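Local coordinates for lipoxygenase (Cyanothece sp., PDB 5EK8), which probably adds molecular oxygen to polyunsaturated fatty acids as a 9R-lipoxygenase, using a non-heme iron centre, at residues Asn457-Trp460 with Gln461-Glu465; Ile562-His565 with Thr566-His570. All blocks are in the same frame, centred on the assembly; numbering follows the deposited sequence.

Contact 1: residues Asn457-Trp460 with Gln461-Glu465; sequences NLYW and QILTE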
ATOM      1  N   ASN A 457       9.961  17.272  -1.724  1.00 55.47           N
ATOM      2  CA  ASN A 457      10.118  18.109  -2.910  1.00 57.08           C
ATOM      3  C   ASN A 457      11.340  17.718  -3.740  1.00 58.97           C
ATOM      4  O   ASN A 457      11.273  17.685  -4.976  1.00 60.94           O
ATOM      5  CB  ASN A 457      10.197  19.582  -2.517  1.00 58.13           C
ATOM      6  CG  ASN A 457       8.834  20.247  -2.487  1.00 60.28           C
ATOM      7  OD1 ASN A 457       8.301  20.642  -3.527  1.00 62.00           O
ATOM      8  ND2 ASN A 457       8.259  20.368  -1.295  1.00 58.62           N
ATOM      9  N   LEU A 458      12.445  17.411  -3.064  1.00 53.95           N
ATOM     10  CA  LEU A 458      13.641  16.918  -3.745  1.00 51.24           C
ATOM     11  C   LEU A 458      13.317  15.657  -4.546  1.00 52.09           C
ATOM     12  O   LEU A 458      13.612  15.558  -5.753  0.83 53.25           O
ATOM     13  CB  LEU A 458      14.748  16.625  -2.735  1.00 51.54           C
ATOM     14  CG  LEU A 458      16.191  16.948  -3.132  0.35 50.69           C
ATOM     15  CD1 LEU A 458      17.130  16.528  -2.015  0.72 49.44           C
ATOM     16  CD2 LEU A 458      16.588  16.295  -4.454  1.00 50.59           C
ATOM     17  N   TYR A 459      12.691  14.698  -3.868  1.00 52.10           N
ATOM     18  CA  TYR A 459      12.303  13.449  -4.513  1.00 52.92           C
ATOM     19  C   TYR A 459      11.359  13.701  -5.679  1.00 58.53           C
ATOM     20  O   TYR A 459      11.446  13.042  -6.712  1.00 60.88           O
ATOM     21  CB  TYR A 459      11.644  12.497  -3.515  1.00 48.84           C
ATOM     22  CG  TYR A 459      11.496  11.098  -4.059  1.00 45.41           C
ATOM     23  CD1 TYR A 459      12.614  10.362  -4.428  1.00 41.58           C
ATOM     24  CD2 TYR A 459      10.244  10.514  -4.213  1.00 43.10           C
ATOM     25  CE1 TYR A 459      12.496   9.088  -4.931  1.00 41.68           C
ATOM     26  CE2 TYR A 459      10.111   9.234  -4.717  1.00 41.40           C
ATOM     27  CZ  TYR A 459      11.246   8.523  -5.076  1.00 43.13           C
ATOM     28  OH  TYR A 459      11.148   7.241  -5.578  1.00 42.03           O
ATOM     29  N   TRP A 460      10.464  14.666  -5.501  1.00 58.34           N
ATOM     30  CA  TRP A 460       9.489  15.009  -6.520  1.00 56.54           C
ATOM     31  C   TRP A 460      10.184  15.516  -7.772  1.00 56.92           C
ATOM     32  O   TRP A 460       9.803  15.151  -8.881  1.00 61.01           O
ATOM     33  CB  TRP A 460       8.506  16.057  -5.995  1.00 59.31           C
ATOM     34  CG  TRP A 460       7.381  16.350  -6.942  1.00 55.65           C
ATOM     35  CD1 TRP A 460       7.232  17.460  -7.715  1.00 54.66           C
ATOM     36  CD2 TRP A 460       6.253  15.511  -7.219  1.00 56.06           C
ATOM     37  NE1 TRP A 460       6.077  17.371  -8.453  1.00 58.30           N
ATOM     38  CE2 TRP A 460       5.457  16.184  -8.166  1.00 57.36           C
ATOM     39  CE3 TRP A 460       5.839  14.259  -6.758  1.00 54.55           C
ATOM     40  CZ2 TRP A 460       4.270  15.645  -8.662  1.00 55.74           C
ATOM     41  CZ3 TRP A 460       4.666  13.726  -7.249  1.00 54.37           C
ATOM     42  CH2 TRP A 460       3.893  14.418  -8.192  1.00 55.70           C
ATOM     43  N   GLN A 461      11.200  16.356  -7.596  1.00 56.86           N
ATOM     44  CA  GLN A 461      11.947  16.869  -8.741  1.00 60.33           C
ATOM     45  C   GLN A 461      12.714  15.746  -9.430  1.00 61.90           C
ATOM     46  O   GLN A 461      12.824  15.718 -10.666  1.00 63.36           O
ATOM     47  CB  GLN A 461      12.897  17.989  -8.312  1.00 61.28           C
ATOM     48  CG  GLN A 461      12.375  19.389  -8.630  0.80 64.00           C
ATOM     49  CD  GLN A 461      10.944  19.611  -8.153  1.00 62.16           C
ATOM     50  OE1 GLN A 461      10.677  19.684  -6.951  0.73 65.33           O
ATOM     51  NE2 GLN A 461      10.014  19.713  -9.100  1.00 57.48           N
ATOM     52  N   ILE A 462      13.228  14.811  -8.634  1.00 61.30           N
ATOM     53  CA  ILE A 462      13.857  13.620  -9.205  1.00 60.68           C
ATOM     54  C   ILE A 462      12.874  12.846 -10.089  1.00 56.45           C
ATOM     55  O   ILE A 462      13.192  12.480 -11.227  1.00 51.90           O
ATOM     56  CB  ILE A 462      14.397  12.682  -8.115  1.00 63.65           C
ATOM     57  CG1 ILE A 462      15.509  13.368  -7.325  1.00 67.48           C
ATOM     58  CG2 ILE A 462      14.931  11.406  -8.735  1.00 63.33           C
ATOM     59  CD1 ILE A 462      16.033  12.534  -6.187  1.00 66.04           C
ATOM     60  N   LEU A 463      11.675  12.611  -9.561  1.00 55.50           N
ATOM     61  CA  LEU A 463      10.622  11.923 -10.303  1.00 54.54           C
ATOM     62  C   LEU A 463      10.239  12.688 -11.565  1.00 55.80           C
ATOM     63  O   LEU A 463       9.939  12.091 -12.590  1.00 56.10           O
ATOM     64  CB  LEU A 463       9.385  11.712  -9.426  1.00 51.27           C
ATOM     65  CG  LEU A 463       9.582  10.825  -8.192  1.00 54.05           C
ATOM     66  CD1 LEU A 463       8.244  10.422  -7.605  1.00 53.46           C
ATOM     67  CD2 LEU A 463      10.428   9.597  -8.516  1.00 53.30           C
ATOM     68  N   THR A 464      10.254  14.011 -11.489  1.00 52.32           N
ATOM     69  CA  THR A 464       9.948  14.831 -12.651  1.00 53.29           C
ATOM     70  C   THR A 464      10.971  14.606 -13.757  1.00 58.30           C
ATOM     71  O   THR A 464      10.601  14.312 -14.902  1.00 61.32           O
ATOM     72  CB  THR A 464       9.911  16.313 -12.287  1.00 49.72           C
ATOM     73  OG1 THR A 464       8.941  16.521 -11.254  1.00 52.48           O
ATOM     74  CG2 THR A 464       9.544  17.139 -13.503  1.00 41.53           C
ATOM     75  N   GLU A 465      12.253  14.736 -13.408  1.00 57.10           N
ATOM     76  CA  GLU A 465      13.340  14.462 -14.350  1.00 56.90           C
ATOM     77  C   GLU A 465      13.196  13.073 -14.963  1.00 54.39           C
ATOM     78  O   GLU A 465      13.247  12.904 -16.187  1.00 53.07           O
ATOM     79  CB  GLU A 465      14.699  14.571 -13.662  1.00 65.00           C
ATOM     80  CG  GLU A 465      15.084  15.961 -13.195  1.00 75.61           C
ATOM     81  CD  GLU A 465      16.459  15.987 -12.534  1.00 84.43           C
ATOM     82  OE1 GLU A 465      17.406  15.396 -13.101  1.00 85.19           O
ATOM     83  OE2 GLU A 465      16.589  16.588 -11.442  1.00 87.07           O
TER

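Contact 2: residues Ile562-His565 with Thr566-His570; sequences IIFH and TTLWH. With FE2 (Fe (II) ion), chain B.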
ATOM      1  N   ILE A 562       1.790   7.982  -8.639  1.00 45.77           N
ATOM      2  CA  ILE A 562       1.960   6.568  -8.327  1.00 43.70           C
ATOM      3  C   ILE A 562       3.341   6.280  -7.753  1.00 47.34           C
ATOM      4  O   ILE A 562       3.465   5.734  -6.651  1.00 46.22           O
ATOM      5  CB  ILE A 562       1.744   5.690  -9.577  1.00 42.38           C
ATOM      6  CG1 ILE A 562       0.293   5.788 -10.053  1.00 42.30           C
ATOM      7  CG2 ILE A 562       2.122   4.239  -9.288  1.00 42.39           C
ATOM      8  CD1 ILE A 562       0.059   5.169 -11.423  1.00 40.32           C
ATOM      9  N   ILE A 563       4.374   6.666  -8.497  1.00 47.60           N
ATOM     10  CA  ILE A 563       5.744   6.409  -8.075  1.00 45.26           C
ATOM     11  C   ILE A 563       6.027   7.061  -6.731  1.00 46.33           C
ATOM     12  O   ILE A 563       6.646   6.452  -5.860  1.00 51.00           O
ATOM     13  CB  ILE A 563       6.766   6.909  -9.113  1.00 43.02           C
ATOM     14  CG1 ILE A 563       6.647   6.102 -10.405  1.00 40.09           C
ATOM     15  CG2 ILE A 563       8.178   6.791  -8.566  1.00 38.98           C
ATOM     16  CD1 ILE A 563       7.562   6.577 -11.507  1.00 36.27           C
ATOM     17  N   PHE A 564       5.549   8.289  -6.551  1.00 44.00           N
ATOM     18  CA  PHE A 564       5.794   9.006  -5.305  1.00 42.26           C
ATOM     19  C   PHE A 564       5.221   8.268  -4.115  1.00 43.20           C
ATOM     20  O   PHE A 564       5.897   8.100  -3.099  1.00 44.43           O
ATOM     21  CB  PHE A 564       5.211  10.417  -5.341  1.00 40.33           C
ATOM     22  CG  PHE A 564       5.483  11.211  -4.091  1.00 42.89           C
ATOM     23  CD1 PHE A 564       4.571  11.231  -3.041  1.00 46.91           C
ATOM     24  CD2 PHE A 564       6.661  11.930  -3.959  1.00 40.07           C
ATOM     25  CE1 PHE A 564       4.826  11.960  -1.892  1.00 47.81           C
ATOM     26  CE2 PHE A 564       6.921  12.666  -2.812  1.00 43.53           C
ATOM     27  CZ  PHE A 564       6.003  12.677  -1.776  1.00 46.75           C
ATOM     28  N   HIS A 565       3.976   7.823  -4.231  1.00 43.29           N
ATOM     29  CA  HIS A 565       3.345   7.206  -3.073  1.00 44.78           C
ATOM     30  C   HIS A 565       3.752   5.753  -2.847  1.00 46.96           C
ATOM     31  O   HIS A 565       3.706   5.270  -1.718  1.00 47.02           O
ATOM     32  CB  HIS A 565       1.831   7.333  -3.183  1.00 39.58           C
ATOM     33  CG  HIS A 565       1.351   8.732  -2.969  1.00 40.12           C
ATOM     34  ND1 HIS A 565       1.304   9.665  -3.984  1.00 42.01           N
ATOM     35  CD2 HIS A 565       0.954   9.378  -1.847  1.00 39.31           C
ATOM     36  CE1 HIS A 565       0.872  10.815  -3.501  1.00 41.44           C
ATOM     37  NE2 HIS A 565       0.653  10.669  -2.207  1.00 41.07           N
ATOM     38  N   THR A 566       4.165   5.062  -3.902  1.00 47.10           N
ATOM     39  CA  THR A 566       4.580   3.672  -3.755  1.00 45.95           C
ATOM     40  C   THR A 566       6.017   3.556  -3.252  1.00 49.33           C
ATOM     41  O   THR A 566       6.414   2.513  -2.731  1.00 52.79           O
ATOM     42  CB  THR A 566       4.458   2.901  -5.078  1.00 41.91           C
ATOM     43  OG1 THR A 566       5.110   3.640  -6.120  1.00 44.93           O
ATOM     44  CG2 THR A 566       2.996   2.681  -5.428  1.00 32.32           C
ATOM     45  N   THR A 567       6.799   4.619  -3.421  1.00 48.26           N
ATOM     46  CA  THR A 567       8.187   4.613  -2.965  1.00 46.28           C
ATOM     47  C   THR A 567       8.391   5.452  -1.701  1.00 41.28           C
ATOM     48  O   THR A 567       8.238   4.944  -0.594  1.00 44.12           O
ATOM     49  CB  THR A 567       9.140   5.121  -4.058  1.00 46.23           C
ATOM     50  OG1 THR A 567       8.795   6.466  -4.408  1.00 51.89           O
ATOM     51  CG2 THR A 567       9.053   4.237  -5.289  1.00 42.08           C
ATOM     52  N   LEU A 568       8.724   6.730  -1.867  1.00 34.61           N
ATOM     53  CA  LEU A 568       9.059   7.580  -0.726  1.00 34.33           C
ATOM     54  C   LEU A 568       7.962   7.703   0.334  1.00 42.92           C
ATOM     55  O   LEU A 568       8.247   7.575   1.517  1.00 50.51           O
ATOM     56  CB  LEU A 568       9.443   8.983  -1.193  1.00 33.33           C
ATOM     57  CG  LEU A 568       9.706   9.937  -0.023  1.00 33.54           C
ATOM     58  CD1 LEU A 568      10.871   9.433   0.829  1.00 33.49           C
ATOM     59  CD2 LEU A 568       9.954  11.362  -0.496  1.00 31.88           C
ATOM     60  N   TRP A 569       6.725   7.968  -0.073  1.00 46.05           N
ATOM     61  CA  TRP A 569       5.656   8.192   0.897  1.00 46.06           C
ATOM     62  C   TRP A 569       5.442   6.990   1.802  1.00 43.59           C
ATOM     63  O   TRP A 569       5.500   7.108   3.029  1.00 45.34           O
ATOM     64  CB  TRP A 569       4.339   8.541   0.196  1.00 42.08           C
ATOM     65  CG  TRP A 569       3.210   8.679   1.171  1.00 38.36           C
ATOM     66  CD1 TRP A 569       2.186   7.797   1.373  1.00 34.64           C
ATOM     67  CD2 TRP A 569       3.012   9.744   2.106  1.00 37.27           C
ATOM     68  NE1 TRP A 569       1.354   8.258   2.370  1.00 31.83           N
ATOM     69  CE2 TRP A 569       1.839   9.453   2.831  1.00 33.81           C
ATOM     70  CE3 TRP A 569       3.708  10.921   2.396  1.00 38.32           C
ATOM     71  CZ2 TRP A 569       1.347  10.298   3.824  1.00 36.21           C
ATOM     72  CZ3 TRP A 569       3.213  11.762   3.382  1.00 35.26           C
ATOM     73  CH2 TRP A 569       2.048  11.444   4.084  1.00 35.11           C
ATOM     74  N   HIS A 570       5.186   5.838   1.197  1.00 41.87           N
ATOM     75  CA  HIS A 570       4.960   4.632   1.971  1.00 44.41           C
ATOM     76  C   HIS A 570       6.187   4.276   2.794  1.00 46.97           C
ATOM     77  O   HIS A 570       6.058   3.808   3.915  1.00 46.11           O
ATOM     78  CB  HIS A 570       4.581   3.462   1.068  1.00 47.10           C
ATOM     79  CG  HIS A 570       4.507   2.156   1.794  1.00 54.18           C
ATOM     80  ND1 HIS A 570       5.558   1.270   1.834  1.00 55.80           N
ATOM     81  CD2 HIS A 570       3.517   1.607   2.535  1.00 56.21           C
ATOM     82  CE1 HIS A 570       5.215   0.218   2.559  1.00 54.32           C
ATOM     83  NE2 HIS A 570       3.983   0.398   2.993  1.00 51.74           N
TER
HETATM   84 FE   FE2 B 701       2.688  -0.518   4.917  1.00 61.35          FE

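Contact 1: residues Asn457-Trp460 with Gln461-Glu465
The Tyr459 ring carries Leu463 over one face: Leu463 CD2 sits 4.1 Å from the ring centroid and 26° off the normal, a CH-pi contact, while Leu463 CD1 approaches the CE2 rim of Tyr459 at 3.6 Å. Ile462 CD1 meets the same ring obliquely. Thr464 OG1 lies over one face of the Trp460 indole, 4.0 Å from Trp460 CD1. The i to i+4 spacing of helix 451-473 produces both pairings. With CG of Tyr459 anti to the backbone nitrogen (chi1 -168°), the ring projects outward from its helix, far enough for its OH to bond to Thr567 of helix 549-574. Leu458 and Ile462 pack more lightly, CD2 of the former 4.2 Å from CD1 of the latter. Replacing Tyr459 with an alanine would probably leave Leu463 without its aromatic platform and Thr567 without its phenolic partner. On the polar side, the Trp460 O accepts two bonds from Thr464, from OG1 (2.9 Å) and from N, arriving from opposite faces of the carbonyl plane. Thr464 thus spends its hydroxyl on its own helix, while the apolar groups meet others: Leu463 touches Ile563 of helix 549-574, and Leu458 and Ile462 touch Phe652 of helix 649-653.

Contact 2: residues Ile562-His565 with Thr566-His570
Thr566 and Thr567 both turn OG1 into the position between backbone nitrogen and carbonyl carbon (chi1 51° and 61°), which folds each hydroxyl back onto the carbonyl four residues earlier. Thr566 OG1 reaches Ile562 O at 2.7 Å from above the carbonyl plane, and Thr567 OG1 reaches Ile563 O at 2.6 Å. Each carbonyl also receives the amide of the same threonine, so two bonds grip each oxygen. Here the helix widens: Trp569 N binds Phe564 O, five residues back, at 3.1 Å and almost straight, followed by a weak bond from His570 N to His565 O. Such a pi-type turn accords with those known in iron-ligand helices of lipoxygenases. Across this turn, His565 CD2 sits over one face of the Trp569 indole, 3.8 Å from Trp569 CD1, the two ring planes meeting obliquely at 59°. Phe564 meets Leu568 CD2 through CE2 and Trp569 CB through CE1. Past the widened turn, His570 NE2 binds the iron at 2.5 Å, joined by His359, His364 and the terminal carboxylate of Ile668. Buried throughout, this part of helix 549-574 lies against helix 337-377 through Met367 and Lys362, helix 383-391 through Met386 and His390, and helix 451-473 through Tyr452 and Tyr466.

Contact 1 and contact 2 come in series along the chain, on helices 451-473 and 549-574, yet their centres are only about 12 Å apart and their side chains meet. A probable hydrogen bond joins Tyr459 OH to Thr567 OG1 at 2.7 Å, within the widened turn that precedes the iron ligand His570. Around it the packing is apolar: Tyr459 CD2 lies 3.5 Å from Leu568 CB, and Leu463 CD2 lies 3.6 Å from Ile563 CG2. The side chain of Tyr459 is about 10 Å from that of His570. Residues 457-465 thus touch the metal-bearing helix one layer out from the iron, whereas contact 2 itself carries an iron ligand, His570.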